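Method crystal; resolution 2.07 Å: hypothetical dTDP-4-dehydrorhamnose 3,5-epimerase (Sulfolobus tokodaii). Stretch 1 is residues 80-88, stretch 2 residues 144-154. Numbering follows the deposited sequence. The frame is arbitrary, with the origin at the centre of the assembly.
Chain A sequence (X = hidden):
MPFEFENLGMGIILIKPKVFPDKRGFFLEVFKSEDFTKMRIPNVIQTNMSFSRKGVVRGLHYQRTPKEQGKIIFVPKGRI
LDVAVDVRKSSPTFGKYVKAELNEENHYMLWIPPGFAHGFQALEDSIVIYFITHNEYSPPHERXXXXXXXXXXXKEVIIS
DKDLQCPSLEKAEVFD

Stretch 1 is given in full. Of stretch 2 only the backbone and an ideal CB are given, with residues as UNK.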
# COMPACT_ATOMS: atom_id res chain seq x y z
N ILE A 80 7.49 11.46 -8.53
CA ILE A 80 8.67 10.75 -9.03
C ILE A 80 8.64 10.66 -10.56
O ILE A 80 7.58 10.69 -11.17
CB ILE A 80 8.81 9.32 -8.41
CG1 ILE A 80 7.75 8.36 -9.00
CG2 ILE A 80 8.78 9.39 -6.89
CD1 ILE A 80 8.00 6.88 -8.67
N LEU A 81 9.82 10.56 -11.17
CA LEU A 81 9.91 10.17 -12.57
C LEU A 81 10.26 8.70 -12.53
O LEU A 81 11.37 8.34 -12.18
CB LEU A 81 10.98 10.95 -13.34
CG LEU A 81 11.19 10.53 -14.81
CD1 LEU A 81 9.90 10.73 -15.64
CD2 LEU A 81 12.37 11.28 -15.44
N ASP A 82 9.30 7.86 -12.88
CA ASP A 82 9.45 6.43 -12.80
C ASP A 82 9.83 5.84 -14.15
O ASP A 82 9.31 6.26 -15.19
CB ASP A 82 8.13 5.83 -12.34
CG ASP A 82 8.32 4.48 -11.75
OD1 ASP A 82 9.09 4.39 -10.78
OD2 ASP A 82 7.73 3.53 -12.28
N VAL A 83 10.75 4.88 -14.14
CA VAL A 83 11.29 4.31 -15.38
C VAL A 83 11.31 2.78 -15.31
O VAL A 83 11.59 2.20 -14.26
CB VAL A 83 12.73 4.83 -15.66
CG1 VAL A 83 13.25 4.29 -16.98
CG2 VAL A 83 12.78 6.35 -15.66
N ALA A 84 10.99 2.14 -16.44
CA ALA A 84 11.10 0.69 -16.61
C ALA A 84 11.91 0.42 -17.87
O ALA A 84 11.58 0.95 -18.92
CB ALA A 84 9.74 0.08 -16.75
N VAL A 85 12.92 -0.44 -17.78
CA VAL A 85 13.83 -0.70 -18.90
C VAL A 85 13.77 -2.18 -19.29
O VAL A 85 13.99 -3.04 -18.43
CB VAL A 85 15.30 -0.32 -18.54
CG1 VAL A 85 16.23 -0.59 -19.72
CG2 VAL A 85 15.40 1.15 -18.12
N ASP A 86 13.46 -2.47 -20.55
CA ASP A 86 13.45 -3.86 -21.04
C ASP A 86 14.85 -4.41 -21.00
O ASP A 86 15.72 -3.93 -21.74
CB ASP A 86 12.90 -3.96 -22.47
CG ASP A 86 12.59 -5.41 -22.89
OD1 ASP A 86 13.03 -6.37 -22.24
OD2 ASP A 86 11.86 -5.58 -23.89
N VAL A 87 15.07 -5.39 -20.13
CA VAL A 87 16.38 -6.04 -20.00
C VAL A 87 16.32 -7.53 -20.37
O VAL A 87 17.13 -8.34 -19.91
CB VAL A 87 17.02 -5.83 -18.58
CG1 VAL A 87 17.25 -4.35 -18.29
CG2 VAL A 87 16.19 -6.52 -17.48
N ARG A 88 15.34 -7.89 -21.20
CA ARG A 88 15.27 -9.22 -21.81
C ARG A 88 16.04 -9.21 -23.13
O ARG A 88 15.62 -8.57 -24.10
CB ARG A 88 13.81 -9.63 -22.06
CG ARG A 88 12.92 -9.60 -20.83
CD ARG A 88 11.45 -9.63 -21.19
NE ARG A 88 11.01 -8.40 -21.85
CZ ARG A 88 9.75 -8.14 -22.18
NH1 ARG A 88 8.80 -9.02 -21.90
NH2 ARG A 88 9.44 -6.99 -22.76
N UNK A 144 21.11 -5.43 -11.08
CA UNK A 144 20.79 -4.07 -11.50
C UNK A 144 21.61 -3.62 -12.69
O UNK A 144 22.66 -4.20 -13.01
CB UNK A 144 21.00 -3.10 -10.34
N UNK A 145 21.10 -2.60 -13.37
CA UNK A 145 21.84 -1.87 -14.40
C UNK A 145 21.92 -0.41 -13.96
O UNK A 145 21.06 0.06 -13.23
CB UNK A 145 21.18 -2.00 -15.77
N UNK A 146 22.97 0.29 -14.39
CA UNK A 146 23.26 1.64 -13.93
C UNK A 146 22.16 2.65 -14.22
O UNK A 146 21.59 2.69 -15.33
CB UNK A 146 24.56 2.12 -14.57
N UNK A 147 21.87 3.47 -13.20
CA UNK A 147 21.00 4.64 -13.28
C UNK A 147 21.41 5.57 -14.44
O UNK A 147 20.57 6.26 -15.01
CB UNK A 147 21.03 5.40 -11.96
N UNK A 148 22.71 5.62 -14.74
CA UNK A 148 23.28 6.50 -15.78
C UNK A 148 22.78 6.18 -17.18
O UNK A 148 23.04 6.92 -18.14
CB UNK A 148 24.81 6.40 -15.76
N UNK A 149 22.08 5.05 -17.31
CA UNK A 149 21.43 4.67 -18.56
C UNK A 149 20.38 5.70 -18.95
O UNK A 149 20.05 5.84 -20.13
CB UNK A 149 20.79 3.28 -18.44
N UNK A 150 19.89 6.42 -17.95
CA UNK A 150 18.76 7.33 -18.08
C UNK A 150 19.24 8.74 -17.83
O UNK A 150 20.14 8.97 -17.03
CB UNK A 150 17.63 6.96 -17.12
N UNK A 151 18.62 9.68 -18.53
CA UNK A 151 18.88 11.10 -18.33
C UNK A 151 17.82 11.61 -17.34
O UNK A 151 16.65 11.73 -17.68
CB UNK A 151 18.84 11.87 -19.65
N UNK A 152 18.25 11.86 -16.11
CA UNK A 152 17.39 12.27 -15.00
C UNK A 152 17.36 13.79 -14.93
O UNK A 152 18.37 14.43 -15.21
CB UNK A 152 17.88 11.68 -13.68
N UNK A 153 16.20 14.38 -14.55
CA UNK A 153 16.09 15.85 -14.57
C UNK A 153 16.79 16.62 -13.43
O UNK A 153 17.21 17.76 -13.64
CB UNK A 153 14.61 16.22 -14.55
N UNK A 154 16.94 16.01 -12.26
CA UNK A 154 17.56 16.70 -11.13
C UNK A 154 19.05 16.37 -11.07
O UNK A 154 19.45 15.20 -11.14
CB UNK A 154 16.87 16.32 -9.82

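Stretch 1 runs as a strand from 80 to 86, and the alternation of its side chains sends Leu81, Val83 and Val85, followed by Val87, toward stretch 2, while Asp82 and Ala84 point away. The row facing stretch 2 is thus wholly aliphatic, and its side chains offer neither charge nor hydrogen-bonding group.

Position 144 is extended, with its CB beyond 5.5 Å of stretch 1, so that strand leaves the choice open. It is Cys144, covalently bonded to a group elsewhere in the structure.

At position 145 the CA-to-CB bond points toward the strand, and the ideal CB lies 5.2 Å from Val87 CG1. That gap is too wide for alanine to close; leucine, isoleucine or methionine could reach across. The residue is Ile145, with chi1 p and chi2 t. Its CD1 lies 4.0 Å from Val85 CG1 and also 4.0 Å from Val87 CG1, so one methyl group touches two valines.

Positions 146, 147 and 148 lie out of reach of stretch 1, and the helical angles at 147 and 148 mark a tight turn. Small polar residues would be at home at 146 and 148; at 147 stretch 1 sets no limit, so large residues are possible too. Ser146 and Ser148 share a hydrogen bond, OG to OG at 2.6 Å, across the turn, whose backbone is tied by the backbone N of position 149 to Ser146 O at 3.1 Å. The ring of Tyr147 lies out of reach of the strand, but its carbonyl will matter below.

Position 149 ends the 3-10 segment and points toward the strand, yet no atom of stretch 1 comes within 5.5 Å of its CB. A long or aromatic side chain is needed for contact. Tyr149 supplies it, placing CE2 3.9 Å from Val85 CG1 in an oblique approach, while its hydroxyl is hydrogen-bonded elsewhere in the structure.

Position 150 has returned to an extended conformation and aims at the strand, its ideal CB 5.1 Å from Val83 CG2. Medium aliphatics such as leucine, isoleucine or methionine suit this apolar surface. Ile150, m at both chi angles, brings CD1 to 3.7 Å from Val83 CG1 and 4.4 Å from Val85 CG2.

Position 151 points away, and a polar residue is natural; it is Asp151.

At position 152 the CB goes sideways and has nothing of the strand within 5.5 Å, so a large side chain that can turn back is required; an aromatic or a long aliphatic could serve. Trp152 extends its indole to the strand: CH2 packs 3.5 Å from Val83 CG2, CE3 lies 4.2 Å from Leu81 CD2, and Leu81 O sits at the ring edge, 3.6 Å from CZ3. Its NE1 donates to Tyr147 O at 2.9 Å, a bond that helps hold the ring in this orientation.

Position 153, with phi near -75°, accepts proline, and its CB points toward Leu81 CD2, 5.5 Å off; a modest aliphatic would also fit. Pro153 sets CD 3.8 Å from Leu81 CD2.

Position 154 is beyond reach, so stretch 1 gives no preference and many residue types would be accepted; it is Ile154, which makes no contact with the strand.

Stretch 2 (144-154) CISYSYIDWPI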
# COMPACT_ATOMS: atom_id res chain seq x y z
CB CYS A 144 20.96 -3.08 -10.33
SG CYS A 144 22.61 -3.08 -9.61
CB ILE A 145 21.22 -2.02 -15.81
CG1 ILE A 145 19.80 -1.44 -15.86
CG2 ILE A 145 21.21 -3.51 -16.23
CD1 ILE A 145 19.32 -1.08 -17.25
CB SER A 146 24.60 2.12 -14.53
OG SER A 146 24.89 3.46 -14.18
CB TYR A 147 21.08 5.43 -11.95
CG TYR A 147 22.31 6.31 -11.94
CD1 TYR A 147 23.57 5.76 -11.71
CD2 TYR A 147 22.23 7.67 -12.26
CE1 TYR A 147 24.72 6.54 -11.75
CE2 TYR A 147 23.38 8.47 -12.30
CZ TYR A 147 24.63 7.88 -12.05
OH TYR A 147 25.79 8.63 -12.11
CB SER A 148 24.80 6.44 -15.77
OG SER A 148 25.29 5.15 -16.11
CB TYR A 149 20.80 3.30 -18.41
CG TYR A 149 20.33 2.71 -19.72
CD1 TYR A 149 21.25 2.23 -20.66
CD2 TYR A 149 18.97 2.64 -20.02
CE1 TYR A 149 20.83 1.71 -21.86
CE2 TYR A 149 18.54 2.11 -21.22
CZ TYR A 149 19.47 1.64 -22.13
OH TYR A 149 19.03 1.11 -23.30
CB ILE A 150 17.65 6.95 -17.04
CG1 ILE A 150 17.09 5.54 -17.32
CG2 ILE A 150 16.55 8.00 -16.98
CD1 ILE A 150 16.34 5.38 -18.66
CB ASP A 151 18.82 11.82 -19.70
CG ASP A 151 19.19 13.29 -19.62
OD1 ASP A 151 19.84 13.72 -18.65
OD2 ASP A 151 18.84 14.02 -20.56
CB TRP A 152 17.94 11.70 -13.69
CG TRP A 152 18.02 10.18 -13.65
CD1 TRP A 152 19.14 9.41 -13.73
CD2 TRP A 152 16.92 9.26 -13.54
NE1 TRP A 152 18.82 8.08 -13.68
CE2 TRP A 152 17.46 7.96 -13.55
CE3 TRP A 152 15.53 9.42 -13.42
CZ2 TRP A 152 16.67 6.81 -13.44
CZ3 TRP A 152 14.74 8.28 -13.31
CH2 TRP A 152 15.31 6.99 -13.33
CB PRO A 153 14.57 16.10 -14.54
CG PRO A 153 14.00 14.88 -13.89
CD PRO A 153 14.94 13.72 -14.14
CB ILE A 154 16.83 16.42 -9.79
CG1 ILE A 154 15.41 16.99 -9.85
CG2 ILE A 154 17.60 17.01 -8.60
CD1 ILE A 154 14.49 16.46 -8.79
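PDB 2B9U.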